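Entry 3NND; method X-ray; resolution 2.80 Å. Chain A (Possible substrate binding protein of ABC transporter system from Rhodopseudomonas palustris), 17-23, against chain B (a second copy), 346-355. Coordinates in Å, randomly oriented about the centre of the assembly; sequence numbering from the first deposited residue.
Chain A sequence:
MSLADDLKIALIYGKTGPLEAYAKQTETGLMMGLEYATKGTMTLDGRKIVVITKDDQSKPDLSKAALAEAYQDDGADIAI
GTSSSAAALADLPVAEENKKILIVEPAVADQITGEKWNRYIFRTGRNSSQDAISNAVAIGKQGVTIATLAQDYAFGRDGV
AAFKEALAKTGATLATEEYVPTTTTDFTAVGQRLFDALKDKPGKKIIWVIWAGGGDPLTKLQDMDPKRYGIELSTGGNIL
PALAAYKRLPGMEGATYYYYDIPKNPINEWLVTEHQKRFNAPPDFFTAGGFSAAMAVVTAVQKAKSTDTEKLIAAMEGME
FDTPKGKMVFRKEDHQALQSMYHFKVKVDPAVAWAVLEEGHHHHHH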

# COMPACT_ATOMS: atom_id res chain seq x y z
N GLY A 17 -32.00 -14.65 17.26
CA GLY A 17 -31.01 -13.90 18.01
C GLY A 17 -30.13 -13.06 17.10
O GLY A 17 -30.40 -12.95 15.90
N PRO A 18 -29.07 -12.48 17.67
CA PRO A 18 -28.19 -11.50 17.04
C PRO A 18 -27.66 -11.84 15.64
O PRO A 18 -27.52 -10.92 14.85
CB PRO A 18 -27.03 -11.38 18.05
CG PRO A 18 -27.18 -12.56 18.96
CD PRO A 18 -28.65 -12.75 19.05
N LEU A 19 -27.38 -13.11 15.34
CA LEU A 19 -26.85 -13.44 14.01
C LEU A 19 -27.87 -14.11 13.08
O LEU A 19 -27.51 -14.81 12.12
CB LEU A 19 -25.56 -14.27 14.14
CG LEU A 19 -24.38 -13.54 14.78
CD1 LEU A 19 -23.08 -14.29 14.60
CD2 LEU A 19 -24.25 -12.17 14.21
N GLU A 20 -29.15 -13.86 13.34
CA GLU A 20 -30.24 -14.55 12.68
C GLU A 20 -30.31 -14.32 11.17
O GLU A 20 -30.82 -15.17 10.43
CB GLU A 20 -31.57 -14.13 13.32
CG GLU A 20 -32.14 -12.84 12.72
CD GLU A 20 -33.28 -12.29 13.53
OE1 GLU A 20 -34.38 -12.88 13.47
OE2 GLU A 20 -33.07 -11.27 14.22
N ALA A 21 -29.84 -13.16 10.72
CA ALA A 21 -29.85 -12.83 9.29
C ALA A 21 -28.94 -13.80 8.56
O ALA A 21 -29.33 -14.40 7.56
CB ALA A 21 -29.39 -11.40 9.07
N TYR A 22 -27.73 -13.95 9.09
CA TYR A 22 -26.77 -14.91 8.55
C TYR A 22 -27.27 -16.35 8.61
O TYR A 22 -27.25 -17.06 7.59
CB TYR A 22 -25.43 -14.78 9.28
CG TYR A 22 -24.87 -13.38 9.29
CD1 TYR A 22 -25.11 -12.51 8.23
CD2 TYR A 22 -24.09 -12.93 10.35
CE1 TYR A 22 -24.59 -11.23 8.24
CE2 TYR A 22 -23.58 -11.65 10.37
CZ TYR A 22 -23.83 -10.81 9.31
OH TYR A 22 -23.32 -9.54 9.31
N ALA A 23 -27.68 -16.80 9.79
CA ALA A 23 -28.22 -18.15 9.94
C ALA A 23 -29.18 -18.54 8.80
O ALA A 23 -29.10 -19.65 8.29
CB ALA A 23 -28.89 -18.32 11.29
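Chain B, residues 346-355: VKVDPAVAWA

The contact is a small, mostly apolar packing of one helix start against another, pinned by a tyrosine hydroxyl that bonds to the backbone of the second chain. In chain A, a type I turn runs from A:Gly17 to A:Glu20, closed by A:Glu20 N to A:Gly17 O at 3.0 Å; A:Leu19 then takes the N-cap position, and a helix begins at A:Glu20. Chain B enters in an extended conformation at B:Val346 and B:Lys347, passes B:Val348, and turns into a helix from B:Asp349 onward. The two chains run in opposite senses here: the start of the B segment lies by A:Tyr22, and its far end reaches A:Pro18, whose CA is 5.7 Å from the CA of B:Trp354.

A:Tyr22 points toward chain B and reaches the bend where the helix begins. Its OH donates to B:Lys347 O at 2.7 Å and accepts from B:Ala351 N at 3.0 Å. A hydroxyl suits this place because it can give and take at once, serving a carbonyl before the helix and an amide of its first turn, where amides lack partners within the helix. The ring also works as an apolar surface: its CZ lies 3.5 Å from B:Pro350 CB, and its CE2 is 3.5 Å from B:Ala351 CB, a methyl small enough to sit at the ring edge.

B:Pro350 suits the first turn of a helix, where its missing amide hydrogen costs little; its CG also meets A:Ala21 CB at 4.2 Å. One helical turn later, B:Trp354 offers a broad indole. A:Leu19 CD1 sits over its face, 4.0 Å from the six-membered ring centroid, while A:Leu19 CD2 approaches B:Trp354 CB at 3.7 Å. A:Pro18, a compact ring suited to a turn, brings CB to 3.1 Å from B:Trp354 CD1, a very tight approach.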

# COMPACT_ATOMS: atom_id res chain seq x y z
N VAL B 346 -21.87 -8.68 1.10
CA VAL B 346 -22.17 -9.19 2.42
C VAL B 346 -22.60 -8.05 3.34
O VAL B 346 -21.95 -7.00 3.39
CB VAL B 346 -20.98 -9.96 2.99
CG1 VAL B 346 -19.81 -9.02 3.26
CG2 VAL B 346 -21.41 -10.70 4.24
N LYS B 347 -23.71 -8.25 4.05
CA LYS B 347 -24.21 -7.26 4.98
C LYS B 347 -23.44 -7.43 6.27
O LYS B 347 -23.42 -8.52 6.83
CB LYS B 347 -25.69 -7.49 5.21
CG LYS B 347 -26.38 -6.47 6.09
CD LYS B 347 -27.85 -6.84 6.23
CE LYS B 347 -28.72 -5.63 6.41
NZ LYS B 347 -29.92 -5.75 5.54
N VAL B 348 -22.80 -6.36 6.74
CA VAL B 348 -21.91 -6.46 7.90
C VAL B 348 -22.50 -5.89 9.18
O VAL B 348 -21.88 -5.98 10.23
CB VAL B 348 -20.57 -5.75 7.66
CG1 VAL B 348 -19.93 -6.23 6.37
CG2 VAL B 348 -20.78 -4.24 7.66
N ASP B 349 -23.69 -5.29 9.08
CA ASP B 349 -24.32 -4.66 10.23
C ASP B 349 -24.64 -5.69 11.31
O ASP B 349 -24.22 -5.55 12.45
CB ASP B 349 -25.58 -3.89 9.81
CG ASP B 349 -25.26 -2.72 8.89
OD1 ASP B 349 -24.38 -2.87 8.03
OD2 ASP B 349 -25.87 -1.63 9.03
N PRO B 350 -25.39 -6.73 10.95
CA PRO B 350 -25.68 -7.77 11.94
C PRO B 350 -24.46 -8.16 12.78
O PRO B 350 -24.55 -8.20 14.01
CB PRO B 350 -26.14 -8.94 11.08
CG PRO B 350 -26.79 -8.27 9.90
CD PRO B 350 -26.02 -7.01 9.65
N ALA B 351 -23.33 -8.44 12.12
CA ALA B 351 -22.14 -8.93 12.81
C ALA B 351 -21.45 -7.86 13.66
O ALA B 351 -20.79 -8.17 14.65
CB ALA B 351 -21.15 -9.54 11.82
N VAL B 352 -21.60 -6.60 13.27
CA VAL B 352 -20.98 -5.51 14.01
C VAL B 352 -21.83 -5.10 15.22
O VAL B 352 -21.30 -4.86 16.29
CB VAL B 352 -20.71 -4.29 13.11
CG1 VAL B 352 -19.96 -3.21 13.89
CG2 VAL B 352 -19.93 -4.70 11.88
N ALA B 353 -23.14 -5.03 15.03
CA ALA B 353 -24.06 -4.79 16.14
C ALA B 353 -24.06 -5.99 17.07
O ALA B 353 -24.51 -5.89 18.21
CB ALA B 353 -25.46 -4.52 15.63
N TRP B 354 -23.58 -7.13 16.59
CA TRP B 354 -23.48 -8.27 17.47
C TRP B 354 -22.19 -8.15 18.25
O TRP B 354 -22.16 -8.36 19.45
CB TRP B 354 -23.50 -9.58 16.69
CG TRP B 354 -23.20 -10.77 17.56
CD1 TRP B 354 -23.95 -11.23 18.60
CD2 TRP B 354 -22.07 -11.64 17.47
NE1 TRP B 354 -23.36 -12.33 19.16
CE2 TRP B 354 -22.20 -12.60 18.48
CE3 TRP B 354 -20.96 -11.69 16.62
CZ2 TRP B 354 -21.26 -13.61 18.68
CZ3 TRP B 354 -20.02 -12.70 16.82
CH2 TRP B 354 -20.18 -13.64 17.85
N ALA B 355 -21.13 -7.78 17.55
CA ALA B 355 -19.81 -7.78 18.14
C ALA B 355 -19.66 -6.76 19.26
O ALA B 355 -18.85 -6.94 20.15
CB ALA B 355 -18.74 -7.55 17.07